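Local coordinates for protein inactive glucansucrase (Lactobacillus reuteri, PDB 5JBD) that is an inactive glucansucrase, a glycosyl hydrolase family 70 protein built around a TIM barrel and carrying a bound calcium ion, at residues A[374-379]-A[455-460]; A[499-504]-A[511-516]; A[795-800]-A[831-836]. One frame throughout, in Å; residues are numbered along the deposited sequence.

Contact 1 (A[374-379]-A[455-460])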
loop_
_atom_site.group_PDB
_atom_site.type_symbol
_atom_site.label_atom_id
_atom_site.label_comp_id
_atom_site.label_asym_id
_atom_site.label_seq_id
_atom_site.Cartn_x
_atom_site.Cartn_y
_atom_site.Cartn_z
ATOM N N GLN A 374 22.267 22.788 9.708
ATOM C CA GLN A 374 22.862 23.850 10.522
ATOM C C GLN A 374 23.407 24.955 9.625
ATOM O O GLN A 374 23.113 26.120 9.829
ATOM C CB GLN A 374 23.977 23.311 11.422
ATOM C CG GLN A 374 24.483 24.328 12.443
ATOM C CD GLN A 374 23.627 24.377 13.674
ATOM O OE1 GLN A 374 23.459 23.363 14.351
ATOM N NE2 GLN A 374 23.101 25.566 14.001
ATOM N N ASN A 375 24.210 24.572 8.639
ATOM C CA ASN A 375 24.793 25.526 7.712
ATOM C C ASN A 375 25.120 24.780 6.414
ATOM O O ASN A 375 26.260 24.370 6.156
ATOM C CB ASN A 375 26.022 26.195 8.339
ATOM C CG ASN A 375 26.412 27.489 7.643
ATOM O OD1 ASN A 375 25.565 28.269 7.201
ATOM N ND2 ASN A 375 27.712 27.735 7.578
ATOM N N ASP A 376 24.072 24.597 5.615
ATOM C CA ASP A 376 24.115 23.779 4.398
ATOM C C ASP A 376 24.396 24.721 3.237
ATOM O O ASP A 376 23.480 25.404 2.766
ATOM C CB ASP A 376 22.778 23.050 4.240
ATOM C CG ASP A 376 22.706 22.150 3.012
ATOM O OD1 ASP A 376 23.631 22.155 2.147
ATOM O OD2 ASP A 376 21.659 21.435 2.898
ATOM N N THR A 377 25.666 24.752 2.804
ATOM C CA THR A 377 26.147 25.750 1.838
ATOM C C THR A 377 26.900 25.153 0.644
ATOM O O THR A 377 27.674 25.854 -0.011
ATOM C CB THR A 377 27.060 26.794 2.531
ATOM O OG1 THR A 377 28.247 26.151 3.011
ATOM C CG2 THR A 377 26.335 27.470 3.677
ATOM N N THR A 378 26.673 23.867 0.378
ATOM C CA THR A 378 27.269 23.148 -0.731
ATOM C C THR A 378 26.148 22.493 -1.536
ATOM O O THR A 378 24.996 22.466 -1.099
ATOM C CB THR A 378 28.223 22.049 -0.229
ATOM O OG1 THR A 378 27.527 21.208 0.701
ATOM C CG2 THR A 378 29.467 22.657 0.446
ATOM N N GLU A 379 26.497 21.976 -2.711
ATOM C CA GLU A 379 25.552 21.250 -3.574
ATOM C C GLU A 379 26.157 19.937 -4.054
ATOM O O GLU A 379 27.368 19.744 -3.983
ATOM C CB GLU A 379 25.104 22.136 -4.741
ATOM C CG GLU A 379 24.050 23.165 -4.327
ATOM C CD GLU A 379 23.757 24.169 -5.416
ATOM O OE1 GLU A 379 23.268 23.778 -6.512
ATOM O OE2 GLU A 379 24.007 25.364 -5.169
ATOM N N SER A 455 10.721 25.293 3.048
ATOM C CA SER A 455 11.916 26.151 3.018
ATOM C C SER A 455 13.215 25.344 3.091
ATOM O O SER A 455 14.284 25.902 2.853
ATOM C CB SER A 455 11.865 27.193 4.146
ATOM O OG SER A 455 11.791 26.590 5.430
ATOM N N ASN A 456 13.135 24.048 3.411
ATOM C CA ASN A 456 14.344 23.214 3.530
ATOM C C ASN A 456 15.106 23.051 2.198
ATOM O O ASN A 456 14.499 22.814 1.150
ATOM C CB ASN A 456 13.996 21.818 4.087
ATOM C CG ASN A 456 14.009 21.756 5.610
ATOM O OD1 ASN A 456 14.424 22.689 6.310
ATOM N ND2 ASN A 456 13.597 20.612 6.132
ATOM N N LYS A 457 16.439 23.154 2.267
ATOM C CA LYS A 457 17.332 22.885 1.140
ATOM C C LYS A 457 17.573 21.375 1.038
ATOM O O LYS A 457 17.409 20.644 2.024
ATOM C CB LYS A 457 18.683 23.589 1.406
ATOM C CG LYS A 457 19.682 23.590 0.263
ATOM C CD LYS A 457 20.915 24.415 0.636
ATOM C CE LYS A 457 21.939 24.479 -0.489
ATOM N NZ LYS A 457 22.408 23.128 -0.865
ATOM N N ASP A 458 18.057 20.927 -0.119
ATOM C CA ASP A 458 18.428 19.537 -0.322
ATOM C C ASP A 458 17.270 18.577 -0.022
ATOM O O ASP A 458 17.395 17.642 0.782
ATOM C CB ASP A 458 19.713 19.184 0.447
ATOM C CG ASP A 458 20.958 19.777 -0.210
ATOM O OD1 ASP A 458 21.179 19.530 -1.410
ATOM O OD2 ASP A 458 21.702 20.496 0.480
ATOM N N THR A 459 16.141 18.860 -0.661
ATOM C CA THR A 459 15.007 17.955 -0.680
ATOM C C THR A 459 14.005 18.308 -1.775
ATOM O O THR A 459 13.932 19.451 -2.211
ATOM C CB THR A 459 14.260 17.920 0.704
ATOM O OG1 THR A 459 13.356 16.808 0.737
ATOM C CG2 THR A 459 13.501 19.198 0.960
ATOM N N VAL A 460 13.229 17.312 -2.210
ATOM C CA VAL A 460 12.010 17.559 -2.966
ATOM C C VAL A 460 10.841 17.368 -1.991
ATOM O O VAL A 460 10.515 16.240 -1.633
ATOM C CB VAL A 460 11.868 16.621 -4.190
ATOM C CG1 VAL A 460 10.582 16.935 -4.953
ATOM C CG2 VAL A 460 13.090 16.742 -5.094
#

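Contact 2 (A[499-504]-A[511-516])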
loop_
_atom_site.group_PDB
_atom_site.type_symbol
_atom_site.label_atom_id
_atom_site.label_comp_id
_atom_site.label_asym_id
_atom_site.label_seq_id
_atom_site.Cartn_x
_atom_site.Cartn_y
_atom_site.Cartn_z
ATOM N N GLY A 499 19.257 29.091 -2.621
ATOM C CA GLY A 499 20.514 29.442 -1.952
ATOM C C GLY A 499 20.829 28.582 -0.754
ATOM O O GLY A 499 20.129 27.603 -0.477
ATOM N N GLY A 500 21.909 28.952 -0.053
ATOM C CA GLY A 500 22.327 28.277 1.163
ATOM C C GLY A 500 21.275 28.338 2.248
ATOM O O GLY A 500 20.345 29.136 2.184
ATOM N N GLN A 501 21.407 27.454 3.232
ATOM C CA GLN A 501 20.490 27.413 4.361
ATOM C C GLN A 501 21.271 27.379 5.661
ATOM O O GLN A 501 22.245 26.627 5.785
ATOM C CB GLN A 501 19.594 26.171 4.319
ATOM C CG GLN A 501 18.603 26.102 5.483
ATOM C CD GLN A 501 17.619 24.957 5.358
ATOM O OE1 GLN A 501 17.811 24.057 4.547
ATOM N NE2 GLN A 501 16.556 24.987 6.154
ATOM N N THR A 502 20.796 28.157 6.629
ATOM C CA THR A 502 21.304 28.135 7.998
ATOM C C THR A 502 20.123 28.058 8.954
ATOM O O THR A 502 19.179 28.835 8.847
ATOM C CB THR A 502 22.145 29.403 8.301
ATOM O OG1 THR A 502 23.208 29.515 7.345
ATOM C CG2 THR A 502 22.741 29.366 9.723
ATOM N N MET A 503 20.166 27.097 9.864
ATOM C CA MET A 503 19.163 26.957 10.911
ATOM C C MET A 503 19.847 27.195 12.246
ATOM O O MET A 503 20.818 26.508 12.580
ATOM C CB MET A 503 18.557 25.568 10.919
ATOM C CG MET A 503 17.757 25.213 9.680
ATOM S SD MET A 503 16.924 23.608 9.819
ATOM C CE MET A 503 15.591 24.001 10.929
ATOM N N THR A 504 19.297 28.117 13.021
ATOM C CA THR A 504 19.939 28.626 14.233
ATOM C C THR A 504 18.921 28.758 15.370
ATOM O O THR A 504 17.870 29.353 15.167
ATOM C CB THR A 504 20.526 30.007 13.917
ATOM O OG1 THR A 504 21.479 29.891 12.856
ATOM C CG2 THR A 504 21.221 30.615 15.117
ATOM N N LEU A 511 13.670 28.547 16.715
ATOM C CA LEU A 511 14.731 28.679 15.726
ATOM C C LEU A 511 14.345 29.526 14.528
ATOM O O LEU A 511 13.155 29.759 14.272
ATOM C CB LEU A 511 15.231 27.303 15.309
ATOM C CG LEU A 511 14.410 26.380 14.410
ATOM C CD1 LEU A 511 14.340 26.862 12.962
ATOM C CD2 LEU A 511 15.034 24.992 14.457
ATOM N N ALA A 512 15.377 29.979 13.816
ATOM C CA ALA A 512 15.267 30.683 12.538
ATOM C C ALA A 512 15.913 29.823 11.463
ATOM O O ALA A 512 17.069 29.373 11.620
ATOM C CB ALA A 512 15.945 32.045 12.618
ATOM N N SER A 513 15.142 29.525 10.417
ATOM C CA SER A 513 15.625 28.805 9.235
ATOM C C SER A 513 15.633 29.803 8.091
ATOM O O SER A 513 14.584 30.321 7.722
ATOM C CB SER A 513 14.721 27.625 8.907
ATOM O OG SER A 513 15.263 26.880 7.835
ATOM N N VAL A 514 16.833 30.097 7.583
ATOM C CA VAL A 514 17.046 31.164 6.617
ATOM C C VAL A 514 17.571 30.572 5.316
ATOM O O VAL A 514 18.512 29.768 5.350
ATOM C CB VAL A 514 18.057 32.205 7.146
ATOM C CG1 VAL A 514 18.463 33.193 6.058
ATOM C CG2 VAL A 514 17.447 32.974 8.328
ATOM N N ARG A 515 16.983 30.986 4.196
ATOM C CA ARG A 515 17.548 30.734 2.867
ATOM C C ARG A 515 18.102 32.032 2.302
ATOM O O ARG A 515 17.456 33.076 2.397
ATOM C CB ARG A 515 16.491 30.109 1.940
ATOM C CG ARG A 515 15.946 28.760 2.423
ATOM C CD ARG A 515 17.024 27.678 2.515
ATOM N NE ARG A 515 17.620 27.380 1.210
ATOM C CZ ARG A 515 17.065 26.621 0.259
ATOM N NH1 ARG A 515 15.877 26.054 0.441
ATOM N NH2 ARG A 515 17.709 26.432 -0.903
ATOM N N TYR A 516 19.311 31.985 1.749
ATOM C CA TYR A 516 20.025 33.226 1.390
ATOM C C TYR A 516 19.665 33.783 0.015
ATOM O O TYR A 516 19.971 34.942 -0.260
ATOM C CB TYR A 516 21.551 33.046 1.518
ATOM C CG TYR A 516 21.972 32.770 2.939
ATOM C CD1 TYR A 516 21.877 33.765 3.913
ATOM C CD2 TYR A 516 22.440 31.528 3.324
ATOM C CE1 TYR A 516 22.212 33.522 5.238
ATOM C CE2 TYR A 516 22.820 31.282 4.645
ATOM C CZ TYR A 516 22.697 32.284 5.596
ATOM O OH TYR A 516 23.058 32.058 6.908
#

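Contact 3 (A[795-800]-A[831-836])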
loop_
_atom_site.group_PDB
_atom_site.type_symbol
_atom_site.label_atom_id
_atom_site.label_comp_id
_atom_site.label_asym_id
_atom_site.label_seq_id
_atom_site.Cartn_x
_atom_site.Cartn_y
_atom_site.Cartn_z
ATOM N N ASN A 795 -8.207 -9.777 -17.928
ATOM C CA ASN A 795 -7.925 -9.645 -19.357
ATOM C C ASN A 795 -6.771 -8.680 -19.644
ATOM O O ASN A 795 -6.132 -8.781 -20.697
ATOM C CB ASN A 795 -9.182 -9.224 -20.121
ATOM C CG ASN A 795 -10.240 -10.326 -20.151
ATOM O OD1 ASN A 795 -9.933 -11.523 -19.997
ATOM N ND2 ASN A 795 -11.490 -9.933 -20.370
ATOM N N GLY A 796 -6.500 -7.755 -18.725
ATOM C CA GLY A 796 -5.332 -6.879 -18.837
ATOM C C GLY A 796 -4.026 -7.656 -18.862
ATOM O O GLY A 796 -3.176 -7.429 -19.727
ATOM N N GLN A 797 -3.856 -8.573 -17.920
ATOM C CA GLN A 797 -2.660 -9.407 -17.920
ATOM C C GLN A 797 -2.592 -10.313 -19.159
ATOM O O GLN A 797 -1.509 -10.540 -19.709
ATOM C CB GLN A 797 -2.580 -10.250 -16.641
ATOM C CG GLN A 797 -1.191 -10.822 -16.380
ATOM C CD GLN A 797 -0.158 -9.747 -16.016
ATOM O OE1 GLN A 797 -0.465 -8.802 -15.286
ATOM N NE2 GLN A 797 1.067 -9.905 -16.495
ATOM N N GLU A 798 -3.746 -10.824 -19.592
ATOM C CA GLU A 798 -3.797 -11.682 -20.783
ATOM C C GLU A 798 -3.357 -10.915 -22.010
ATOM O O GLU A 798 -2.531 -11.393 -22.758
ATOM C CB GLU A 798 -5.205 -12.255 -21.037
ATOM C CG GLU A 798 -5.677 -13.280 -20.012
ATOM C CD GLU A 798 -5.078 -14.666 -20.178
ATOM O OE1 GLU A 798 -4.282 -14.900 -21.129
ATOM O OE2 GLU A 798 -5.395 -15.530 -19.316
ATOM N N THR A 799 -3.897 -9.719 -22.200
ATOM C CA THR A 799 -3.605 -8.925 -23.390
ATOM C C THR A 799 -2.210 -8.283 -23.361
ATOM O O THR A 799 -1.494 -8.325 -24.358
ATOM C CB THR A 799 -4.681 -7.835 -23.602
ATOM O OG1 THR A 799 -5.955 -8.460 -23.757
ATOM C CG2 THR A 799 -4.397 -6.992 -24.848
ATOM N N TYR A 800 -1.833 -7.688 -22.230
ATOM C CA TYR A 800 -0.642 -6.827 -22.164
ATOM C C TYR A 800 0.592 -7.459 -21.528
ATOM O O TYR A 800 1.708 -6.948 -21.700
ATOM C CB TYR A 800 -1.006 -5.523 -21.446
ATOM C CG TYR A 800 -2.066 -4.760 -22.200
ATOM C CD1 TYR A 800 -1.726 -4.006 -23.299
ATOM C CD2 TYR A 800 -3.419 -4.825 -21.836
ATOM C CE1 TYR A 800 -2.696 -3.314 -24.018
ATOM C CE2 TYR A 800 -4.402 -4.140 -22.552
ATOM C CZ TYR A 800 -4.027 -3.388 -23.644
ATOM O OH TYR A 800 -4.962 -2.702 -24.369
ATOM N N VAL A 831 9.567 -15.846 -21.680
ATOM C CA VAL A 831 8.295 -16.314 -21.150
ATOM C C VAL A 831 7.453 -15.082 -20.850
ATOM O O VAL A 831 7.945 -14.128 -20.225
ATOM C CB VAL A 831 8.498 -17.153 -19.861
ATOM C CG1 VAL A 831 7.163 -17.519 -19.227
ATOM C CG2 VAL A 831 9.316 -18.398 -20.165
ATOM N N ARG A 832 6.211 -15.088 -21.320
ATOM C CA ARG A 832 5.267 -14.012 -21.046
ATOM C C ARG A 832 4.365 -14.420 -19.892
ATOM O O ARG A 832 3.836 -15.535 -19.877
ATOM C CB ARG A 832 4.419 -13.706 -22.277
ATOM C CG ARG A 832 5.219 -13.109 -23.432
ATOM C CD ARG A 832 4.347 -12.776 -24.634
ATOM N NE ARG A 832 3.219 -11.879 -24.318
ATOM C CZ ARG A 832 2.336 -11.428 -25.218
ATOM N NH1 ARG A 832 2.429 -11.778 -26.511
ATOM N NH2 ARG A 832 1.349 -10.618 -24.834
ATOM N N ILE A 833 4.185 -13.520 -18.927
ATOM C CA ILE A 833 3.213 -13.749 -17.856
ATOM C C ILE A 833 1.825 -13.265 -18.319
ATOM O O ILE A 833 1.509 -12.078 -18.228
ATOM C CB ILE A 833 3.631 -13.064 -16.533
ATOM C CG1 ILE A 833 4.981 -13.629 -16.074
ATOM C CG2 ILE A 833 2.557 -13.289 -15.471
ATOM C CD1 ILE A 833 5.530 -13.034 -14.786
ATOM N N ASN A 834 1.016 -14.198 -18.823
ATOM C CA ASN A 834 -0.364 -13.901 -19.226
ATOM C C ASN A 834 -1.339 -14.064 -18.066
ATOM O O ASN A 834 -2.470 -13.563 -18.125
ATOM C CB ASN A 834 -0.789 -14.786 -20.402
ATOM C CG ASN A 834 -0.836 -16.263 -20.047
ATOM O OD1 ASN A 834 0.170 -16.856 -19.678
ATOM N ND2 ASN A 834 -2.019 -16.860 -20.153
ATOM N N LYS A 835 -0.902 -14.786 -17.035
ATOM C CA LYS A 835 -1.737 -15.118 -15.896
ATOM C C LYS A 835 -0.848 -15.366 -14.688
ATOM O O LYS A 835 0.113 -16.107 -14.800
ATOM C CB LYS A 835 -2.514 -16.389 -16.217
ATOM C CG LYS A 835 -3.476 -16.833 -15.131
ATOM C CD LYS A 835 -4.387 -17.987 -15.579
ATOM C CE LYS A 835 -5.568 -17.540 -16.447
ATOM N NZ LYS A 835 -6.260 -16.267 -16.028
ATOM N N TRP A 836 -1.161 -14.742 -13.552
ATOM C CA TRP A 836 -0.406 -14.952 -12.304
ATOM C C TRP A 836 -0.829 -16.270 -11.668
ATOM O O TRP A 836 -1.986 -16.664 -11.756
ATOM C CB TRP A 836 -0.604 -13.781 -11.308
ATOM C CG TRP A 836 -0.074 -12.479 -11.837
ATOM C CD1 TRP A 836 -0.781 -11.503 -12.476
ATOM C CD2 TRP A 836 1.285 -12.037 -11.807
ATOM N NE1 TRP A 836 0.055 -10.482 -12.855
ATOM C CE2 TRP A 836 1.329 -10.777 -12.451
ATOM C CE3 TRP A 836 2.470 -12.586 -11.307
ATOM C CZ2 TRP A 836 2.524 -10.044 -12.590
ATOM C CZ3 TRP A 836 3.664 -11.860 -11.447
ATOM C CH2 TRP A 836 3.679 -10.607 -12.087
#

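Contact 1 (A[374-379]-A[455-460])
Lys457 reaches across to Asp376 and Thr378 with a nearly straight chain: CG stands anti to the backbone N (chi1 -172°), and only the last torsion, chi4 -59°, turns NZ out of the extended line. On the way the methylene CD lies 3.5 Å from the backbone oxygen O of Asp376. The ammonium group has three oxygens about it. Its shortest bond, NZ to Thr378 O at 2.7 Å, comes in a little tilted from the carbonyl plane; a weak one, NZ to Asp376 OD1 at 3.4 Å, completes a salt bridge. Lysine suits the place because a long aliphatic stem can pack along Asp376 and still deliver a charge at its tip. Glu379 merely brings its CG within 3.8 Å of NZ, its carboxylate being turned to the backbone N of Ala645. The loop 455-460 links helix 446-455 to strand 460-464 of the TIM barrel, whereas strand 375-376 pairs with 501-505 in the antiparallel sheet beside it, and the salt-bridge network joins barrel to sheet. Next along the loop, Asp458 adopts a left-handed backbone conformation and offers OD2 to its neighbour Lys457 NZ, 3.0 Å away and above the carboxylate plane. The same oxygen lies 2.6 Å from Asp376 OD2, the two carboxylates being nearly coplanar, 15° apart. Such closeness of two acids would be eased by the lysine charge. The other oxygen of Asp458, OD1, bonds to Ser643 OG.

Contact 2 (A[499-504]-A[511-516])
The beta hairpin of strands 501-505 and 510-515 brings Thr502 opposite Val514 and Thr504 opposite Ala512 as hydrogen-bonded antiparallel pairs, with Gln501-Arg515 and Met503-Ser513 as the non-hydrogen-bonded pairs. Gln501, Met503, Ser513 and Arg515 share one face of the sheet. The Met503 methyl CE rests 3.7 Å from Leu511 CD2, and helix 364-367 packs against both, which suits flexible apolar chains. Gln501 runs out extended, CG anti to its backbone N (chi1 -179°), and its NE2 gives Ser513 OG a 2.8 Å bond close to the amide plane; NE2 also bonds to Asn456 OD1, and OE1 accepts from Lys457 N. Arg515 instead folds back, bent at chi2 and chi3, with its CD 3.5 Å from Gln501 CB. Its guanidinium grips a single oxygen side-on, NH2 to Gly499 O at 2.7 Å and NE to Gly499 O at 3.0 Å, while NH1 is taken by Ser455 O. Gly499 has a positive phi, 89°, readily adopted without a side chain. On the other face, Thr502 OG1 lies at the edge of the Tyr516 ring, in its plane and 2.6 Å from Tyr516 OH.

Contact 3 (A[795-800]-A[831-836])
Gln797, in the last turn of helix 794-800, meets Ile833 and Trp836 of an irregular segment that leads toward strand 841-845, so the contact is a helix-to-loop packing held largely by side-chain polar groups. The helix itself follows strand 784-791, and both strands belong to one antiparallel sheet. Glutamine suits the junction because its amide can give and take at once. The bend at chi2 (69°) swings CD toward the loop. From there NE2 donates to Ile833 O at 2.8 Å, almost straight at 175° and close to the amide plane; NE2 also bonds to Glu254 OE2 of helix 249-263. The amide oxygen OE1 accepts a weak bond from Trp836 NE1, 3.0 Å away, meeting the indole at its edge. This supplies the buried indole N-H with an acceptor, while Ile833 CG2 sits over the centre of one face of the same ring, 4.0 Å above its plane. The Trp836 side chain is about 12 Å from the calcium ion.

Glu798 uses its two oxygens for two partners on the more exposed side. Its chain begins by pointing off the loop but is bent at chi2 and runs side by side with Asn834. Asn834 ND2 donates to Glu798 OE1 at 3.1 Å, on the syn side and 33° out of the carboxylate plane, and Lys835 NZ forms a salt bridge with Glu798 OE2 at 3.5 Å. Within the helix, Asn795 O accepts from both the N and the OG1 of Thr799, from opposite faces of its plane. Arg832 gives NE to Gly801 O, while its NH2 comes to 3.7 Å from Thr799 O, which lies in the guanidinium plane.

Overall arrangement
Contacts 1 and 2 are buried neighbours, their centres about 9 Å apart, and they meet in one antiparallel sheet: segment 374-379 of contact 1 adds to the hairpin sheet of contact 2, while its partner loop belongs to the barrel. Contact 3 lies far off, its centre about 45 Å from that of contact 1 and 53 Å from that of contact 2, on the opposite side of the chain's centre from contact 2, and is only partly buried. Chemistry follows place. Contact 1 concentrates charges in the interior, contact 2 rests on regular backbone bonding with a two-faced sheet, and contact 3 grades from a buried amide-indole pair to charged side chains near the surface.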